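PDB 1SFU: 34L protein from Yaba-like disease virus, which binds left-handed Z-DNA through its N-terminal Zalpha domain and probably blocks host antiviral responses triggered by double-stranded RNA. Local coordinates for residues E12-S15 with L16-E20; K43-I46 with N47-L50; Y51-K55 with E56-K60. All coordinates share one frame; numbering follows the deposited sequence.

Overall arrangement
Running from the N terminus, contact 1 comes first, two successive turns of helix 11-22. The chain then passes through the short strand 29-30 and helix 32-38 before entering helix 43-55, whose opening turns form contact 2 and whose last turn, with the bend into strand 59-62, forms contact 3. The three follow in series, none nested or crossed, and contact 3 alone closes a turn between two elements. In space they draw together. Phe-14 reaches both Gln-49 and Leu-53, and Val-17 packs on Ile-46 and Leu-50, tying helix 11-22 to helix 43-55; contacts 2 and 3 carry residues that meet the DNA.

Contact 1: E12-S15 with L16-E20; sequences EIFS and LVKKE
Glu-12 and Leu-16 meet one turn apart on helix 11-22, the first helix of the winged helix-turn-helix fold of a Zalpha domain. Their side chains run at a slant to each other. Glu-12 has CG anti to the backbone N (chi1 -169°) and bends at CB-CG (chi2 -90°), which swings the carboxylate over Leu-16, where Glu-12 OE1 is pressed to within 3.1 Å of Leu-16 CD1. On this outer surface a glutamate can keep its charge near water.

Ile-13 and Val-17, beta-branched and compact, are buried and face inward, Ile-13 to Ile-41 and Val-17 to Leu-50. Their CG2 methyls meet only loosely, at 4.5 Å; Val-17 CG2 lies closer to the backbone, 3.1 Å from Ile-13 O. On a separate flank Phe-14 leans toward Lys-18, whose extended aliphatic chain brings CD to 4.3 Å from Phe-14 CE2, approaching the ring obliquely. The aromatic ring also packs on Gln-49 and Leu-53 of helix 43-55. Ser-15, a small polar residue suited to a helix surface, hydrogen-bonds OG to Ala-11 O. Beneath these side chains the backbone repeats its i to i+4 bonds, among them Val-17 N to Ile-13 O at 2.9 Å, nearly straight at 164°.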
loop_
_atom_site.group_PDB
_atom_site.type_symbol
_atom_site.label_atom_id
_atom_site.label_comp_id
_atom_site.label_asym_id
_atom_site.label_seq_id
_atom_site.Cartn_x
_atom_site.Cartn_y
_atom_site.Cartn_z
ATOM N N GLU C 12 -5.276 -18.952 11.222
ATOM C CA GLU C 12 -4.341 -20.058 11.104
ATOM C C GLU C 12 -3.009 -19.557 10.555
ATOM O O GLU C 12 -1.952 -20.124 10.836
ATOM C CB GLU C 12 -4.929 -21.148 10.208
ATOM C CG GLU C 12 -4.150 -22.453 10.237
ATOM C CD GLU C 12 -3.058 -22.501 9.193
ATOM O OE1 GLU C 12 -2.232 -23.438 9.239
ATOM O OE2 GLU C 12 -3.036 -21.605 8.319
ATOM N N ILE C 13 -3.067 -18.485 9.774
ATOM C CA ILE C 13 -1.861 -17.899 9.200
ATOM C C ILE C 13 -1.155 -17.192 10.349
ATOM O O ILE C 13 0.048 -17.353 10.556
ATOM C CB ILE C 13 -2.209 -16.867 8.115
ATOM C CG1 ILE C 13 -3.366 -17.387 7.256
ATOM C CG2 ILE C 13 -0.981 -16.601 7.253
ATOM C CD1 ILE C 13 -3.952 -16.349 6.314
ATOM N N PHE C 14 -1.929 -16.413 11.095
ATOM C CA PHE C 14 -1.418 -15.690 12.249
ATOM C C PHE C 14 -0.697 -16.679 13.167
ATOM O O PHE C 14 0.424 -16.434 13.603
ATOM C CB PHE C 14 -2.581 -15.041 12.998
ATOM C CG PHE C 14 -2.174 -14.317 14.249
ATOM C CD1 PHE C 14 -1.727 -12.999 14.196
ATOM C CD2 PHE C 14 -2.233 -14.956 15.487
ATOM C CE1 PHE C 14 -1.346 -12.326 15.360
ATOM C CE2 PHE C 14 -1.855 -14.295 16.648
ATOM C CZ PHE C 14 -1.411 -12.975 16.583
ATOM N N SER C 15 -1.347 -17.804 13.454
ATOM C CA SER C 15 -0.762 -18.820 14.322
ATOM C C SER C 15 0.521 -19.411 13.737
ATOM O O SER C 15 1.488 -19.643 14.458
ATOM C CB SER C 15 -1.780 -19.937 14.587
ATOM O OG SER C 15 -2.962 -19.412 15.176
ATOM N N LEU C 16 0.533 -19.663 12.432
ATOM C CA LEU C 16 1.725 -20.223 11.807
ATOM C C LEU C 16 2.889 -19.239 11.896
ATOM O O LEU C 16 4.022 -19.628 12.173
ATOM C CB LEU C 16 1.461 -20.555 10.337
ATOM C CG LEU C 16 0.481 -21.685 10.023
ATOM C CD1 LEU C 16 0.167 -21.686 8.530
ATOM C CD2 LEU C 16 1.083 -23.016 10.459
ATOM N N VAL C 17 2.605 -17.961 11.660
ATOM C CA VAL C 17 3.656 -16.949 11.710
ATOM C C VAL C 17 4.185 -16.751 13.130
ATOM O O VAL C 17 5.395 -16.639 13.342
ATOM C CB VAL C 17 3.155 -15.586 11.169
ATOM C CG1 VAL C 17 4.284 -14.564 11.205
ATOM C CG2 VAL C 17 2.638 -15.748 9.759
ATOM N N LYS C 18 3.278 -16.697 14.101
ATOM C CA LYS C 18 3.694 -16.503 15.485
ATOM C C LYS C 18 4.604 -17.645 15.927
ATOM O O LYS C 18 5.649 -17.426 16.549
ATOM C CB LYS C 18 2.470 -16.410 16.401
ATOM C CG LYS C 18 2.811 -16.170 17.873
ATOM C CD LYS C 18 1.552 -15.862 18.676
ATOM C CE LYS C 18 1.844 -15.757 20.166
ATOM N NZ LYS C 18 0.596 -15.449 20.939
ATOM N N LYS C 19 4.215 -18.869 15.586
ATOM C CA LYS C 19 5.007 -20.035 15.948
ATOM C C LYS C 19 6.404 -19.918 15.344
ATOM O O LYS C 19 7.393 -20.220 16.000
ATOM C CB LYS C 19 4.317 -21.307 15.454
ATOM C CG LYS C 19 4.740 -22.565 16.185
ATOM C CD LYS C 19 3.818 -23.736 15.854
ATOM C CE LYS C 19 4.072 -24.915 16.783
ATOM N NZ LYS C 19 3.834 -24.539 18.211
ATOM N N GLU C 20 6.485 -19.458 14.098
ATOM C CA GLU C 20 7.774 -19.314 13.429
ATOM C C GLU C 20 8.682 -18.281 14.087
ATOM O O GLU C 20 9.861 -18.544 14.321
ATOM C CB GLU C 20 7.581 -18.931 11.958
ATOM C CG GLU C 20 7.008 -20.031 11.087
ATOM C CD GLU C 20 7.921 -21.237 10.995
ATOM O OE1 GLU C 20 9.043 -21.106 10.455
ATOM O OE2 GLU C 20 7.512 -22.317 11.470
#

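Contact 2: K43-I46 with N47-L50; sequences KKKI and NQQL. With nucleotides of chain A.
Gln-48 crosses Lys-44 at an angle on the first turns of helix 43-55, and its path from backbone to amide shows how this helix grips DNA. Gln-48 CB sits over the preceding turn, 3.5 Å from Lys-45 O. With CG beside the backbone N (chi1 -71°), Gln-48 CG passes 3.2 Å from Lys-44 O and also approaches O3' of DG5 of chain A. The chain then runs out extended, chi2 178°, carrying the amide to the phosphate of the next nucleotide. OE1 turns back toward Lys-45 CA, while Gln-48 NE2 donates to OP1 of DC6 of chain A at 2.7 Å in a nearly straight bond of 166°. Glutamine suits the place because it is long enough to reach the next phosphate and brings an N-H donor.

Asn-47, shorter, does the same for the preceding phosphate: Asn-47 ND2 gives a bond of 2.6 Å to OP1 of DG5 of chain A. Lys-43 lies alongside, pointing the same way, and its chain, curled at its last two torsions, places a charge near that phosphate, Lys-43 NZ being 3.7 Å from OP1 of DG5; one water accepts from Lys-43 NZ and, weakly, from Asn-47 ND2. The methylenes of Lys-44 pass the same group, with Lys-44 CG 3.1 Å from OP2 of DG5 of chain A, and the chain leads on toward the phosphate of DC6, where its charge would probably favour the anionic backbone.

The inner face is apolar. Ile-46 and Leu-50 run side by side, Ile-46 CG2 against Leu-50 CD1 at 3.7 Å, and both press on Val-17. One face for phosphates and another for the core is what the recognition helix of a winged helix-turn-helix protein requires, here the Z-DNA-binding helix of a Zalpha domain.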
loop_
_atom_site.group_PDB
_atom_site.type_symbol
_atom_site.label_atom_id
_atom_site.label_comp_id
_atom_site.label_asym_id
_atom_site.label_seq_id
_atom_site.Cartn_x
_atom_site.Cartn_y
_atom_site.Cartn_z
ATOM N N LYS C 43 3.241 -13.432 0.384
ATOM C CA LYS C 43 3.938 -12.451 1.205
ATOM C C LYS C 43 2.951 -11.440 1.787
ATOM O O LYS C 43 3.115 -10.986 2.921
ATOM C CB LYS C 43 5.017 -11.741 0.378
ATOM C CG LYS C 43 5.978 -10.886 1.200
ATOM C CD LYS C 43 7.168 -10.392 0.371
ATOM C CE LYS C 43 6.737 -9.453 -0.750
ATOM N NZ LYS C 43 6.088 -8.216 -0.230
ATOM N N LYS C 44 1.917 -11.094 1.023
ATOM C CA LYS C 44 0.926 -10.146 1.520
ATOM C C LYS C 44 0.242 -10.700 2.773
ATOM O O LYS C 44 0.030 -9.972 3.748
ATOM C CB LYS C 44 -0.137 -9.835 0.458
ATOM C CG LYS C 44 -1.247 -8.939 0.992
ATOM C CD LYS C 44 -2.275 -8.530 -0.068
ATOM C CE LYS C 44 -3.327 -7.622 0.559
ATOM N NZ LYS C 44 -4.331 -7.100 -0.404
ATOM N N LYS C 45 -0.106 -11.983 2.746
ATOM C CA LYS C 45 -0.751 -12.601 3.903
ATOM C C LYS C 45 0.215 -12.602 5.085
ATOM O O LYS C 45 -0.168 -12.282 6.207
ATOM C CB LYS C 45 -1.179 -14.040 3.591
ATOM C CG LYS C 45 -2.389 -14.170 2.670
ATOM C CD LYS C 45 -2.808 -15.636 2.528
ATOM C CE LYS C 45 -4.025 -15.804 1.625
ATOM N NZ LYS C 45 -5.224 -15.098 2.162
ATOM N N ILE C 46 1.467 -12.962 4.823
ATOM C CA ILE C 46 2.495 -12.994 5.862
ATOM C C ILE C 46 2.645 -11.624 6.537
ATOM O O ILE C 46 2.765 -11.541 7.761
ATOM C CB ILE C 46 3.863 -13.415 5.277
ATOM C CG1 ILE C 46 3.813 -14.869 4.805
ATOM C CG2 ILE C 46 4.959 -13.227 6.316
ATOM C CD1 ILE C 46 3.591 -15.879 5.918
ATOM N N ASN C 47 2.642 -10.557 5.737
ATOM C CA ASN C 47 2.773 -9.193 6.262
ATOM C C ASN C 47 1.560 -8.769 7.084
ATOM O O ASN C 47 1.697 -8.122 8.121
ATOM C CB ASN C 47 2.980 -8.182 5.125
ATOM C CG ASN C 47 4.438 -8.027 4.736
ATOM O OD1 ASN C 47 5.332 -8.086 5.586
ATOM N ND2 ASN C 47 4.688 -7.802 3.449
ATOM N N GLN C 48 0.369 -9.117 6.616
ATOM C CA GLN C 48 -0.837 -8.761 7.349
ATOM C C GLN C 48 -0.750 -9.282 8.783
ATOM O O GLN C 48 -1.195 -8.620 9.716
ATOM C CB GLN C 48 -2.077 -9.344 6.660
ATOM C CG GLN C 48 -2.436 -8.671 5.343
ATOM C CD GLN C 48 -3.641 -9.315 4.686
ATOM O OE1 GLN C 48 -3.667 -10.524 4.476
ATOM N NE2 GLN C 48 -4.647 -8.507 4.358
ATOM N N GLN C 49 -0.170 -10.466 8.955
ATOM C CA GLN C 49 -0.035 -11.052 10.283
ATOM C C GLN C 49 1.159 -10.501 11.069
ATOM O O GLN C 49 1.064 -10.273 12.278
ATOM C CB GLN C 49 0.065 -12.575 10.177
ATOM C CG GLN C 49 -1.152 -13.210 9.517
ATOM C CD GLN C 49 -2.463 -12.585 9.985
ATOM O OE1 GLN C 49 -2.728 -12.486 11.182
ATOM N NE2 GLN C 49 -3.287 -12.160 9.034
ATOM N N LEU C 50 2.278 -10.283 10.384
ATOM C CA LEU C 50 3.468 -9.752 11.037
ATOM C C LEU C 50 3.199 -8.409 11.703
ATOM O O LEU C 50 3.621 -8.183 12.834
ATOM C CB LEU C 50 4.614 -9.609 10.037
ATOM C CG LEU C 50 5.372 -10.884 9.678
ATOM C CD1 LEU C 50 6.349 -10.592 8.548
ATOM C CD2 LEU C 50 6.112 -11.406 10.900
ATOM P P DG A 5 1.851 -6.210 1.525
ATOM O OP1 DG A 5 3.099 -7.000 1.600
ATOM O OP2 DG A 5 0.757 -6.635 0.612
ATOM O "O5'" DG A 5 1.258 -6.118 2.998
ATOM C "C5'" DG A 5 0.114 -5.310 3.252
ATOM C "C4'" DG A 5 -0.187 -5.263 4.732
ATOM O "O4'" DG A 5 0.955 -4.717 5.428
ATOM C "C3'" DG A 5 -1.356 -4.351 5.075
ATOM O "O3'" DG A 5 -2.507 -5.163 5.318
ATOM C "C2'" DG A 5 -0.974 -3.787 6.436
ATOM C "C1'" DG A 5 0.543 -3.875 6.489
ATOM N N9 DG A 5 1.257 -2.609 6.344
ATOM C C8 DG A 5 2.203 -2.105 7.202
ATOM N N7 DG A 5 2.715 -0.975 6.796
ATOM C C5 DG A 5 2.061 -0.706 5.601
ATOM C C6 DG A 5 2.213 0.382 4.699
ATOM O O6 DG A 5 2.993 1.344 4.778
ATOM N N1 DG A 5 1.348 0.271 3.612
ATOM C C2 DG A 5 0.463 -0.761 3.411
ATOM N N2 DG A 5 -0.279 -0.688 2.291
ATOM N N3 DG A 5 0.320 -1.788 4.241
ATOM C C4 DG A 5 1.145 -1.694 5.310
ATOM P P DC A 6 -3.882 -4.830 4.557
ATOM O OP1 DC A 6 -4.891 -5.846 4.979
ATOM O OP2 DC A 6 -3.588 -4.658 3.113
ATOM O "O5'" DC A 6 -4.292 -3.408 5.151
ATOM C "C5'" DC A 6 -5.640 -2.945 5.083
ATOM C "C4'" DC A 6 -5.710 -1.643 4.317
ATOM O "O4'" DC A 6 -4.999 -0.611 5.042
ATOM C "C3'" DC A 6 -5.090 -1.681 2.916
ATOM O "O3'" DC A 6 -5.873 -0.896 2.015
ATOM C "C2'" DC A 6 -3.751 -1.000 3.110
ATOM C "C1'" DC A 6 -4.099 0.037 4.161
ATOM N N1 DC A 6 -2.951 0.504 4.944
ATOM C C2 DC A 6 -2.333 1.706 4.571
ATOM O O2 DC A 6 -2.792 2.344 3.615
ATOM N N3 DC A 6 -1.257 2.134 5.258
ATOM C C4 DC A 6 -0.791 1.415 6.281
ATOM N N4 DC A 6 0.295 1.865 6.918
ATOM C C5 DC A 6 -1.412 0.197 6.694
ATOM C C6 DC A 6 -2.481 -0.215 6.005
HETATM O O HOH W 1 7.754 -7.137 2.290
#

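Contact 3: Y51-K55 with E56-K60; sequences YKLQK and EDTVK. With nucleotides of chain A.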
loop_
_atom_site.group_PDB
_atom_site.type_symbol
_atom_site.label_atom_id
_atom_site.label_comp_id
_atom_site.label_asym_id
_atom_site.label_seq_id
_atom_site.Cartn_x
_atom_site.Cartn_y
_atom_site.Cartn_z
ATOM N N TYR C 51 2.492 -7.517 11.016
ATOM C CA TYR C 51 2.203 -6.218 11.613
ATOM C C TYR C 51 1.185 -6.325 12.744
ATOM O O TYR C 51 1.237 -5.555 13.694
ATOM C CB TYR C 51 1.746 -5.214 10.546
ATOM C CG TYR C 51 2.900 -4.737 9.690
ATOM C CD1 TYR C 51 3.188 -5.332 8.461
ATOM C CD2 TYR C 51 3.743 -3.729 10.145
ATOM C CE1 TYR C 51 4.304 -4.928 7.706
ATOM C CE2 TYR C 51 4.853 -3.318 9.411
ATOM C CZ TYR C 51 5.131 -3.916 8.196
ATOM O OH TYR C 51 6.246 -3.507 7.492
ATOM N N LYS C 52 0.268 -7.282 12.646
ATOM C CA LYS C 52 -0.722 -7.489 13.705
ATOM C C LYS C 52 0.021 -8.048 14.922
ATOM O O LYS C 52 -0.244 -7.677 16.066
ATOM C CB LYS C 52 -1.797 -8.485 13.256
ATOM C CG LYS C 52 -2.748 -7.979 12.176
ATOM C CD LYS C 52 -3.604 -9.130 11.625
ATOM C CE LYS C 52 -4.583 -8.680 10.547
ATOM N NZ LYS C 52 -5.697 -7.863 11.105
ATOM N N LEU C 53 0.970 -8.935 14.659
ATOM C CA LEU C 53 1.755 -9.548 15.711
ATOM C C LEU C 53 2.628 -8.505 16.414
ATOM O O LEU C 53 2.879 -8.604 17.618
ATOM C CB LEU C 53 2.620 -10.656 15.118
ATOM C CG LEU C 53 3.302 -11.632 16.071
ATOM C CD1 LEU C 53 2.258 -12.387 16.901
ATOM C CD2 LEU C 53 4.135 -12.607 15.247
ATOM N N GLN C 54 3.090 -7.498 15.673
ATOM C CA GLN C 54 3.916 -6.465 16.292
ATOM C C GLN C 54 3.057 -5.665 17.261
ATOM O O GLN C 54 3.537 -5.205 18.295
ATOM C CB GLN C 54 4.531 -5.529 15.245
ATOM C CG GLN C 54 5.369 -4.418 15.866
ATOM C CD GLN C 54 6.129 -3.597 14.849
ATOM O OE1 GLN C 54 5.554 -3.095 13.880
ATOM N NE2 GLN C 54 7.433 -3.443 15.069
ATOM N N LYS C 55 1.781 -5.504 16.923
ATOM C CA LYS C 55 0.866 -4.771 17.787
ATOM C C LYS C 55 0.716 -5.501 19.115
ATOM O O LYS C 55 0.432 -4.884 20.142
ATOM C CB LYS C 55 -0.494 -4.612 17.110
ATOM C CG LYS C 55 -0.452 -3.667 15.917
ATOM C CD LYS C 55 -1.831 -3.435 15.318
ATOM C CE LYS C 55 -1.767 -2.364 14.234
ATOM N NZ LYS C 55 -3.098 -2.098 13.616
ATOM N N GLU C 56 0.922 -6.813 19.099
ATOM C CA GLU C 56 0.815 -7.601 20.318
ATOM C C GLU C 56 2.173 -7.765 21.002
ATOM O O GLU C 56 2.300 -8.503 21.979
ATOM C CB GLU C 56 0.207 -8.970 20.011
ATOM C CG GLU C 56 -1.167 -8.887 19.382
ATOM C CD GLU C 56 -1.799 -10.247 19.179
ATOM O OE1 GLU C 56 -2.925 -10.303 18.646
ATOM O OE2 GLU C 56 -1.173 -11.259 19.556
ATOM N N ASP C 57 3.182 -7.072 20.476
ATOM C CA ASP C 57 4.530 -7.099 21.033
ATOM C C ASP C 57 5.289 -8.421 20.973
ATOM O O ASP C 57 6.304 -8.584 21.653
ATOM C CB ASP C 57 4.494 -6.616 22.481
ATOM C CG ASP C 57 3.880 -5.241 22.612
ATOM O OD1 ASP C 57 4.283 -4.335 21.850
ATOM O OD2 ASP C 57 3.000 -5.066 23.479
ATOM N N THR C 58 4.817 -9.362 20.166
ATOM C CA THR C 58 5.495 -10.648 20.047
ATOM C C THR C 58 6.702 -10.515 19.118
ATOM O O THR C 58 7.704 -11.212 19.276
ATOM C CB THR C 58 4.548 -11.719 19.479
ATOM O OG1 THR C 58 3.409 -11.839 20.334
ATOM C CG2 THR C 58 5.253 -13.062 19.377
ATOM N N VAL C 59 6.599 -9.606 18.155
ATOM C CA VAL C 59 7.674 -9.387 17.194
ATOM C C VAL C 59 7.978 -7.894 17.075
ATOM O O VAL C 59 7.135 -7.055 17.385
ATOM C CB VAL C 59 7.276 -9.940 15.801
ATOM C CG1 VAL C 59 6.156 -9.084 15.208
ATOM C CG2 VAL C 59 8.486 -9.972 14.876
ATOM N N LYS C 60 9.185 -7.571 16.632
ATOM C CA LYS C 60 9.609 -6.187 16.467
ATOM C C LYS C 60 10.174 -6.016 15.060
ATOM O O LYS C 60 11.035 -6.791 14.630
ATOM C CB LYS C 60 10.669 -5.834 17.522
ATOM C CG LYS C 60 11.473 -4.560 17.238
ATOM C CD LYS C 60 10.608 -3.316 17.277
ATOM C CE LYS C 60 11.376 -2.087 16.788
ATOM N NZ LYS C 60 10.535 -0.853 16.826
ATOM P P DG A 5 1.851 -6.210 1.525
ATOM O OP1 DG A 5 3.099 -7.000 1.600
ATOM O OP2 DG A 5 0.757 -6.635 0.612
ATOM O "O5'" DG A 5 1.258 -6.118 2.998
ATOM C "C5'" DG A 5 0.114 -5.310 3.252
ATOM C "C4'" DG A 5 -0.187 -5.263 4.732
ATOM O "O4'" DG A 5 0.955 -4.717 5.428
ATOM C "C3'" DG A 5 -1.356 -4.351 5.075
ATOM O "O3'" DG A 5 -2.507 -5.163 5.318
ATOM C "C2'" DG A 5 -0.974 -3.787 6.436
ATOM C "C1'" DG A 5 0.543 -3.875 6.489
ATOM N N9 DG A 5 1.257 -2.609 6.344
ATOM C C8 DG A 5 2.203 -2.105 7.202
ATOM N N7 DG A 5 2.715 -0.975 6.796
ATOM C C5 DG A 5 2.061 -0.706 5.601
ATOM C C6 DG A 5 2.213 0.382 4.699
ATOM O O6 DG A 5 2.993 1.344 4.778
ATOM N N1 DG A 5 1.348 0.271 3.612
ATOM C C2 DG A 5 0.463 -0.761 3.411
ATOM N N2 DG A 5 -0.279 -0.688 2.291
ATOM N N3 DG A 5 0.320 -1.788 4.241
ATOM C C4 DG A 5 1.145 -1.694 5.310
ATOM P P DC A 4 6.692 -4.048 3.813
ATOM O OP1 DC A 4 6.722 -4.591 5.197
ATOM O OP2 DC A 4 6.739 -4.976 2.665
ATOM O "O5'" DC A 4 5.432 -3.092 3.627
ATOM C "C5'" DC A 4 4.147 -3.457 4.112
ATOM C "C4'" DC A 4 3.119 -3.332 3.010
ATOM O "O4'" DC A 4 2.998 -1.945 2.596
ATOM C "C3'" DC A 4 3.437 -4.130 1.743
ATOM O "O3'" DC A 4 2.236 -4.689 1.196
ATOM C "C2'" DC A 4 3.956 -3.074 0.786
ATOM C "C1'" DC A 4 3.122 -1.868 1.179
ATOM N N1 DC A 4 3.753 -0.585 0.843
ATOM C C2 DC A 4 3.325 0.088 -0.296
ATOM O O2 DC A 4 2.426 -0.417 -0.975
ATOM N N3 DC A 4 3.902 1.270 -0.631
ATOM C C4 DC A 4 4.875 1.775 0.132
ATOM N N4 DC A 4 5.427 2.947 -0.237
ATOM C C5 DC A 4 5.332 1.108 1.307
ATOM C C6 DC A 4 4.747 -0.060 1.622
HETATM O O HOH W 2 0.176 -5.001 23.010
#
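Leu-53 meets Thr-58 and Val-59 where helix 43-55 gives way to strand 59-62. Leu-53 CD1 lies 3.5 Å from Thr-58 CB, while Val-59, crossing Leu-53 at about a right angle, sets CG1 3.9 Å from Leu-53 CB. Val-59 places CG1 between its backbone N and carbonyl carbon (chi1 69°), which directs this methyl at the helix end. Branched apolar chains suit Leu-53 and Val-59, both buried and covered also by Phe-14 and Trp-69; Thr-58 offers its CB but lies nearer the surface.

Among backbone hydrogen bonds, Thr-58 N reaches Leu-53 O at 3.3 Å and Asp-57 N reaches Gln-54 O at 2.9 Å, a Schellman motif in which Asp-57 takes positive phi (66°). A water donates to both Lys-55 O and Asp-57 OD2, which suits a polar residue at this exposed C-prime position.

Tyr-51, two residues before the Schellman turn begins, carries the contacts to DNA. Tyr-51 OH donates to OP1 of DC4 of chain A at 2.6 Å, the phosphate oxygen lying in the ring plane, while C8 of DG5 of chain A sits 3.3 Å above the Tyr-51 ring centre. A tyrosine against guanine C8, backed edge-to-face by Trp-69 from the wing, is the hallmark of Z-DNA recognition by Zalpha domains.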